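Local coordinates for protein Maltose/maltodextrin transport permease homologue (Bdellovibrio bacteriovorus HD100, PDB 6FFL) that binds maltotriose in the cleft of its MalE-like solute-binding domain, part of a fused MalF permease that probably carries maltose and maltodextrins across the membrane, at residues K212-D215 against Y216-N220; R348-W351 against D352-I356; G364-Q367 against P368-A372. All coordinates share one frame; numbering follows the deposited sequence. Where two conformers were deposited one is given.

Interaction 1: residues K212-D215 against Y216-N220; sequences KECD and YETAN. With GLC (alpha-D-glucopyranose), chain B.
Asp215 and Thr218 meet through one carboxylate oxygen. Asp215 OD1 accepts the backbone N-H of Thr218 at 2.8 Å, nearly in line with its own C-O bond, and takes a second bond from Thr218 OG1, also at 2.8 Å, which arrives 45° out of the carboxylate plane. CG of Asp215 stands between the backbone N and the carbonyl carbon (chi1 66°), the torsion that swings OD1 over the first turn of helix 216-224, while the side chain of Thr218 crosses it at about a right angle. Two donors on one oxygen fix the rotation of both side chains. A water closes the group, accepting from Asp215 N and donating to Thr218 OG1. Beneath, Ala219 N bonds to Asp215 O at 3.1 Å, the first full helical turn. Packing takes over on the buried side: Cys214 SG rests on Ala219 CB at 3.7 Å, and both side chains touch Val158 of strand 157-158. Beyond the cap, Tyr216 turns its ring face to a glucose of the bound maltotriose, whose O6 lies 3.3 Å from CD1, offset toward the ring's rim. The hydroxyl of Tyr216 is hydrogen-bonded to Trp236 and Asn233, which holds the far end of the ring. Here a classic Asp N-cap starts a helix whose first residue is an aromatic wall of the maltodextrin pocket, a use of aromatic side chains familiar from maltose-binding proteins.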
# COMPACT_ATOMS: atom_id res chain seq x y z
N LYS A 212 -15.11 7.04 15.46
CA LYS A 212 -15.67 8.07 14.59
C LYS A 212 -14.59 8.83 13.84
O LYS A 212 -14.85 9.36 12.75
CB LYS A 212 -16.53 9.04 15.40
CG LYS A 212 -17.70 8.39 16.12
CD LYS A 212 -18.87 8.14 15.18
CE LYS A 212 -20.16 7.98 15.98
NZ LYS A 212 -21.35 7.69 15.12
N GLU A 213 -13.40 8.95 14.42
CA GLU A 213 -12.25 9.58 13.77
C GLU A 213 -11.08 8.62 13.89
O GLU A 213 -10.71 8.22 14.99
CB GLU A 213 -11.90 10.92 14.42
CG GLU A 213 -13.09 11.79 14.82
CD GLU A 213 -13.67 12.56 13.64
OE1 GLU A 213 -13.03 12.56 12.57
OE2 GLU A 213 -14.75 13.16 13.80
N CYS A 214 -10.49 8.25 12.75
CA CYS A 214 -9.46 7.22 12.79
C CYS A 214 -8.59 7.37 11.54
O CYS A 214 -8.86 6.75 10.51
CB CYS A 214 -10.08 5.84 12.88
SG CYS A 214 -8.94 4.53 13.32
N ASP A 215 -7.55 8.20 11.65
CA ASP A 215 -6.60 8.30 10.56
C ASP A 215 -5.56 7.19 10.70
O ASP A 215 -5.65 6.34 11.59
CB ASP A 215 -5.99 9.71 10.49
CG ASP A 215 -5.13 10.06 11.70
OD1 ASP A 215 -4.83 9.19 12.55
OD2 ASP A 215 -4.74 11.24 11.81
N TYR A 216 -4.57 7.17 9.81
CA TYR A 216 -3.62 6.06 9.82
C TYR A 216 -2.88 5.97 11.15
O TYR A 216 -2.78 4.90 11.76
CB TYR A 216 -2.61 6.17 8.67
CG TYR A 216 -1.67 4.98 8.65
CD1 TYR A 216 -1.98 3.84 7.90
CD2 TYR A 216 -0.49 4.98 9.39
CE1 TYR A 216 -1.12 2.74 7.88
CE2 TYR A 216 0.37 3.88 9.38
CZ TYR A 216 0.04 2.77 8.63
OH TYR A 216 0.89 1.69 8.63
N GLU A 217 -2.36 7.10 11.63
CA GLU A 217 -1.56 7.05 12.84
C GLU A 217 -2.40 6.71 14.06
O GLU A 217 -1.90 6.08 15.00
CB GLU A 217 -0.83 8.38 13.06
CG GLU A 217 0.19 8.32 14.20
CD GLU A 217 1.02 7.03 14.20
OE1 GLU A 217 1.52 6.63 13.13
OE2 GLU A 217 1.16 6.42 15.29
N THR A 218 -3.67 7.12 14.07
CA THR A 218 -4.54 6.78 15.19
C THR A 218 -4.78 5.27 15.27
O THR A 218 -4.68 4.67 16.34
CB THR A 218 -5.86 7.54 15.07
OG1 THR A 218 -5.61 8.94 15.24
CG2 THR A 218 -6.86 7.06 16.12
N ALA A 219 -5.08 4.64 14.13
CA ALA A 219 -5.26 3.18 14.12
C ALA A 219 -3.96 2.48 14.49
O ALA A 219 -3.97 1.51 15.25
CB ALA A 219 -5.75 2.71 12.75
N ASN A 220 -2.84 2.98 13.97
CA ASN A 220 -1.53 2.42 14.26
C ASN A 220 -1.23 2.48 15.75
O ASN A 220 -0.85 1.47 16.37
CB ASN A 220 -0.48 3.21 13.47
CG ASN A 220 0.87 2.52 13.43
OD1 ASN A 220 0.97 1.35 13.10
ND2 ASN A 220 1.92 3.27 13.74
C1 GLC B . 3.84 3.87 5.19
C2 GLC B . 4.25 2.83 4.15
C3 GLC B . 3.42 2.98 2.87
C4 GLC B . 1.93 3.02 3.19
C5 GLC B . 1.64 4.09 4.25
C6 GLC B . 0.17 4.06 4.68
O1 GLC B . 4.22 5.17 4.75
O2 GLC B . 5.62 3.00 3.79
O3 GLC B . 3.75 1.89 1.99
O4 GLC B . 1.23 3.31 1.95
O5 GLC B . 2.42 3.85 5.43
O6 GLC B . -0.11 5.16 5.55
O HOH W 1 -7.84 10.12 13.83

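Interaction 2: residues R348-W351 against D352-I356; sequences RAVW and DSLRI. With GLC (alpha-D-glucopyranose), chain C.
The guanidinium of Arg348 meets the carboxylate of Asp352 by its edge, the two planes 48° apart. NE and NH2 grip side-on, NE to OD2 at 3.1 Å and NH2 to OD1 at 2.8 Å, both oxygens lying in the guanidinium plane. The remaining edge serves a glucose of the bound maltotriose, with NH2 to O4 at 2.9 Å and NH1 to O3 at 3.1 Å. Trp351 instead offers a face: the same sugar packs over its indole, C4 lying 3.6 Å from CD1 and C6 above the plane toward the ring's rim. Bends at chi2 (81°) and chi3 lead the chain of Arg348 forward, toward the next turn, where Asp352 stands. Arg355 presents an edge too: in the conformer given, its NH1 reaches Asp352 OD1 at 3.3 Å from the opposite face of the carboxylate to Arg348 NH2, a bond that is therefore less certain. In that conformer Asp352 holds two arginines beside O4, and its charge, with that of Glu43 and Glu163, which pair with Arg355 NH2, would be expected to balance theirs. On another side of the helix, Val350 and Leu354 run side by side, CG1 to CD1 at 3.7 Å. Helix 346-362 therefore shows the ligand a polar and aromatic flank, with Pro164 and Phe165 of helix 164-167 against Trp351, while Ala349 and Ser353 pack on helix 368-384, from which Gln382 also donates to Asp352 OD2.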
# COMPACT_ATOMS: atom_id res chain seq x y z
N ARG A 348 -5.24 7.06 -11.06
CA ARG A 348 -5.03 8.25 -10.24
C ARG A 348 -6.32 9.05 -10.12
O ARG A 348 -6.68 9.51 -9.02
CB ARG A 348 -3.92 9.10 -10.86
CG ARG A 348 -3.72 10.44 -10.22
CD ARG A 348 -2.89 10.30 -8.97
NE ARG A 348 -3.70 10.28 -7.75
CZ ARG A 348 -3.58 9.36 -6.80
NH1 ARG A 348 -2.71 8.37 -6.92
NH2 ARG A 348 -4.33 9.44 -5.70
N ALA A 349 -7.04 9.23 -11.23
CA ALA A 349 -8.32 9.92 -11.19
C ALA A 349 -9.32 9.16 -10.32
O ALA A 349 -10.13 9.78 -9.61
CB ALA A 349 -8.88 10.08 -12.61
N VAL A 350 -9.30 7.83 -10.38
CA VAL A 350 -10.21 7.03 -9.57
C VAL A 350 -9.92 7.24 -8.09
O VAL A 350 -10.84 7.49 -7.29
CB VAL A 350 -10.13 5.54 -9.95
CG1 VAL A 350 -10.91 4.71 -8.93
CG2 VAL A 350 -10.71 5.31 -11.35
N TRP A 351 -8.65 7.15 -7.69
CA TRP A 351 -8.31 7.35 -6.28
C TRP A 351 -8.73 8.74 -5.81
O TRP A 351 -9.28 8.90 -4.71
CB TRP A 351 -6.81 7.19 -6.05
CG TRP A 351 -6.25 5.82 -6.19
CD1 TRP A 351 -5.11 5.49 -6.86
CD2 TRP A 351 -6.73 4.60 -5.60
NE1 TRP A 351 -4.86 4.14 -6.75
CE2 TRP A 351 -5.85 3.57 -5.98
CE3 TRP A 351 -7.84 4.27 -4.79
CZ2 TRP A 351 -6.02 2.24 -5.59
CZ3 TRP A 351 -8.01 2.95 -4.41
CH2 TRP A 351 -7.11 1.95 -4.81
N ASP A 352 -8.41 9.77 -6.60
CA ASP A 352 -8.69 11.13 -6.16
C ASP A 352 -10.18 11.39 -6.05
O ASP A 352 -10.63 12.06 -5.11
CB ASP A 352 -8.03 12.13 -7.11
CG ASP A 352 -6.50 12.12 -6.99
OD1 ASP A 352 -5.99 11.70 -5.94
OD2 ASP A 352 -5.82 12.54 -7.95
N SER A 353 -10.96 10.90 -7.02
CA SER A 353 -12.41 11.06 -6.96
C SER A 353 -13.02 10.30 -5.79
O SER A 353 -13.88 10.83 -5.08
CB SER A 353 -13.04 10.59 -8.27
OG SER A 353 -14.44 10.80 -8.26
N LEU A 354 -12.58 9.06 -5.57
CA LEU A 354 -13.10 8.29 -4.45
C LEU A 354 -12.82 8.99 -3.12
O LEU A 354 -13.69 9.02 -2.23
CB LEU A 354 -12.49 6.89 -4.45
CG LEU A 354 -13.02 5.90 -5.48
CD1 LEU A 354 -12.18 4.63 -5.42
CD2 LEU A 354 -14.50 5.60 -5.20
N ARG A 355 -11.63 9.57 -2.96
CA ARG A 355 -11.32 10.20 -1.68
C ARG A 355 -12.21 11.41 -1.44
O ARG A 355 -12.73 11.60 -0.33
CB ARG A 355 -9.85 10.61 -1.62
CG ARG A 355 -9.40 11.02 -0.22
CD ARG A 355 -7.98 11.60 -0.24
NE ARG A 355 -6.99 10.60 -0.63
CZ ARG A 355 -6.38 10.56 -1.81
NH1 ARG A 355 -6.65 11.48 -2.73
NH2 ARG A 355 -5.50 9.60 -2.06
N ILE A 356 -12.41 12.24 -2.47
CA ILE A 356 -13.25 13.42 -2.33
C ILE A 356 -14.67 13.02 -1.95
O ILE A 356 -15.25 13.57 -1.00
CB ILE A 356 -13.23 14.24 -3.64
CG1 ILE A 356 -11.86 14.90 -3.83
CG2 ILE A 356 -14.36 15.28 -3.66
CD1 ILE A 356 -11.61 15.31 -5.27
C1 GLC C . -2.45 3.63 -2.57
C2 GLC C . -1.90 4.08 -3.93
C3 GLC C . -1.95 5.61 -4.01
C4 GLC C . -3.37 6.10 -3.77
C5 GLC C . -3.89 5.57 -2.43
C6 GLC C . -5.38 5.88 -2.28
O2 GLC C . -0.56 3.60 -4.13
O3 GLC C . -1.52 6.05 -5.31
O4 GLC C . -3.38 7.54 -3.77
O5 GLC C . -3.77 4.15 -2.41
O6 GLC C . -5.85 5.64 -0.94

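Interaction 3: residues G364-Q367 against P368-A372; sequences GSLQ and PQAAA
Gln367 and Pro368 open helix 368-384, and the backbone carbonyl of Gln367 does most of the joining. Gln367 O takes the N-H of Ala371 at 2.9 Å, which closes the first helical turn. Gln367 itself stands at the N-cap, and its side chain runs away from the turn. Pro368 follows as the first helical residue, a place that suits proline because its ring already fixes phi near the helical value, here -54°, and its missing N-H is not needed where no earlier turn exists to accept it. The ring lies against Phe197, Gln198 and Leu201 of helix 191-205. Leu366 reaches forward over the turn with its two methyl branches divided between neighbouring alanines: CD1 meets Ala370 CB at 3.7 Å and CD2 meets Ala371 CB at 3.6 Å. Its CG, trans to the backbone nitrogen (chi1 -167°), sends the fork in that direction. The same leucine also touches Gln357 and Lys360 of helix 346-362, and Ala371 adds Gln357 and Val361, so both residues lie against that helix. Before the turn, Gly364 ends the preceding helix with a positive phi of 89°. A Schellman motif followed, after three residues, by a helix with proline in its first position makes this a short loop joining helix 346-362 to helix 368-384, at the surface and distant from the sugar.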
# COMPACT_ATOMS: atom_id res chain seq x y z
N GLY A 364 -21.06 13.55 6.37
CA GLY A 364 -22.50 13.63 6.53
C GLY A 364 -23.20 14.58 5.59
O GLY A 364 -24.33 14.99 5.88
N SER A 365 -22.60 14.94 4.46
CA SER A 365 -23.26 15.88 3.56
C SER A 365 -23.77 15.24 2.28
O SER A 365 -24.55 15.88 1.56
CB SER A 365 -22.32 17.04 3.22
OG SER A 365 -21.19 16.59 2.50
N LEU A 366 -23.37 14.00 2.00
CA LEU A 366 -23.69 13.33 0.74
C LEU A 366 -24.15 11.91 1.05
O LEU A 366 -23.48 11.20 1.80
CB LEU A 366 -22.44 13.32 -0.16
CG LEU A 366 -22.52 12.96 -1.64
CD1 LEU A 366 -23.50 13.83 -2.38
CD2 LEU A 366 -21.12 13.11 -2.27
N GLN A 367 -25.28 11.50 0.47
CA GLN A 367 -25.72 10.11 0.63
C GLN A 367 -24.85 9.17 -0.21
O GLN A 367 -24.32 9.55 -1.25
CB GLN A 367 -27.19 9.97 0.22
CG GLN A 367 -28.12 10.68 1.20
CD GLN A 367 -29.57 10.29 1.03
OE1 GLN A 367 -30.14 9.59 1.86
NE2 GLN A 367 -30.17 10.75 -0.06
N PRO A 368 -24.70 7.91 0.22
CA PRO A 368 -23.83 6.97 -0.51
C PRO A 368 -24.13 6.82 -2.00
O PRO A 368 -23.19 6.81 -2.81
CB PRO A 368 -24.04 5.65 0.25
CG PRO A 368 -24.33 6.08 1.65
CD PRO A 368 -25.15 7.36 1.52
N GLN A 369 -25.40 6.70 -2.39
CA GLN A 369 -25.70 6.54 -3.81
C GLN A 369 -25.27 7.76 -4.61
O GLN A 369 -24.64 7.63 -5.67
CB GLN A 369 -27.19 6.27 -4.02
CG GLN A 369 -27.53 5.99 -5.48
CD GLN A 369 -28.96 5.54 -5.67
OE1 GLN A 369 -29.38 4.53 -5.10
NE2 GLN A 369 -29.72 6.29 -6.45
N ALA A 370 -25.59 8.96 -4.12
CA ALA A 370 -25.17 10.18 -4.81
C ALA A 370 -23.65 10.27 -4.90
O ALA A 370 -23.10 10.72 -5.91
CB ALA A 370 -25.74 11.41 -4.08
N ALA A 371 -22.96 9.82 -3.85
CA ALA A 371 -21.50 9.88 -3.86
C ALA A 371 -20.89 8.95 -4.90
O ALA A 371 -19.90 9.30 -5.55
CB ALA A 371 -20.96 9.54 -2.48
N ALA A 372 -21.46 7.75 -5.07
CA ALA A 372 -20.97 6.85 -6.12
C ALA A 372 -21.20 7.45 -7.50
O ALA A 372 -20.33 7.37 -8.38
CB ALA A 372 -21.66 5.49 -6.01

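In the fold
Each of the three contacts is made between residues close together in sequence, a turn or so apart, at or along a helix, yet their chemistry follows their place. Interaction 2 is buried and charged, in mid-helix beside the ligand; interaction 1 is partly buried, a capped helix start that also supplies a pocket aromatic; interaction 3 is a surface turn held by apolar methyls and a backbone bond. Interactions 1 and 2, with centres about 20 Å apart, touch different glucose units. Interactions 2 and 3 share the pair of helices 346-362 and 368-384, with centres about 15 Å apart. Both helix starts use a backbone carbonyl to close the first turn, but only interaction 1 adds a side-chain cap.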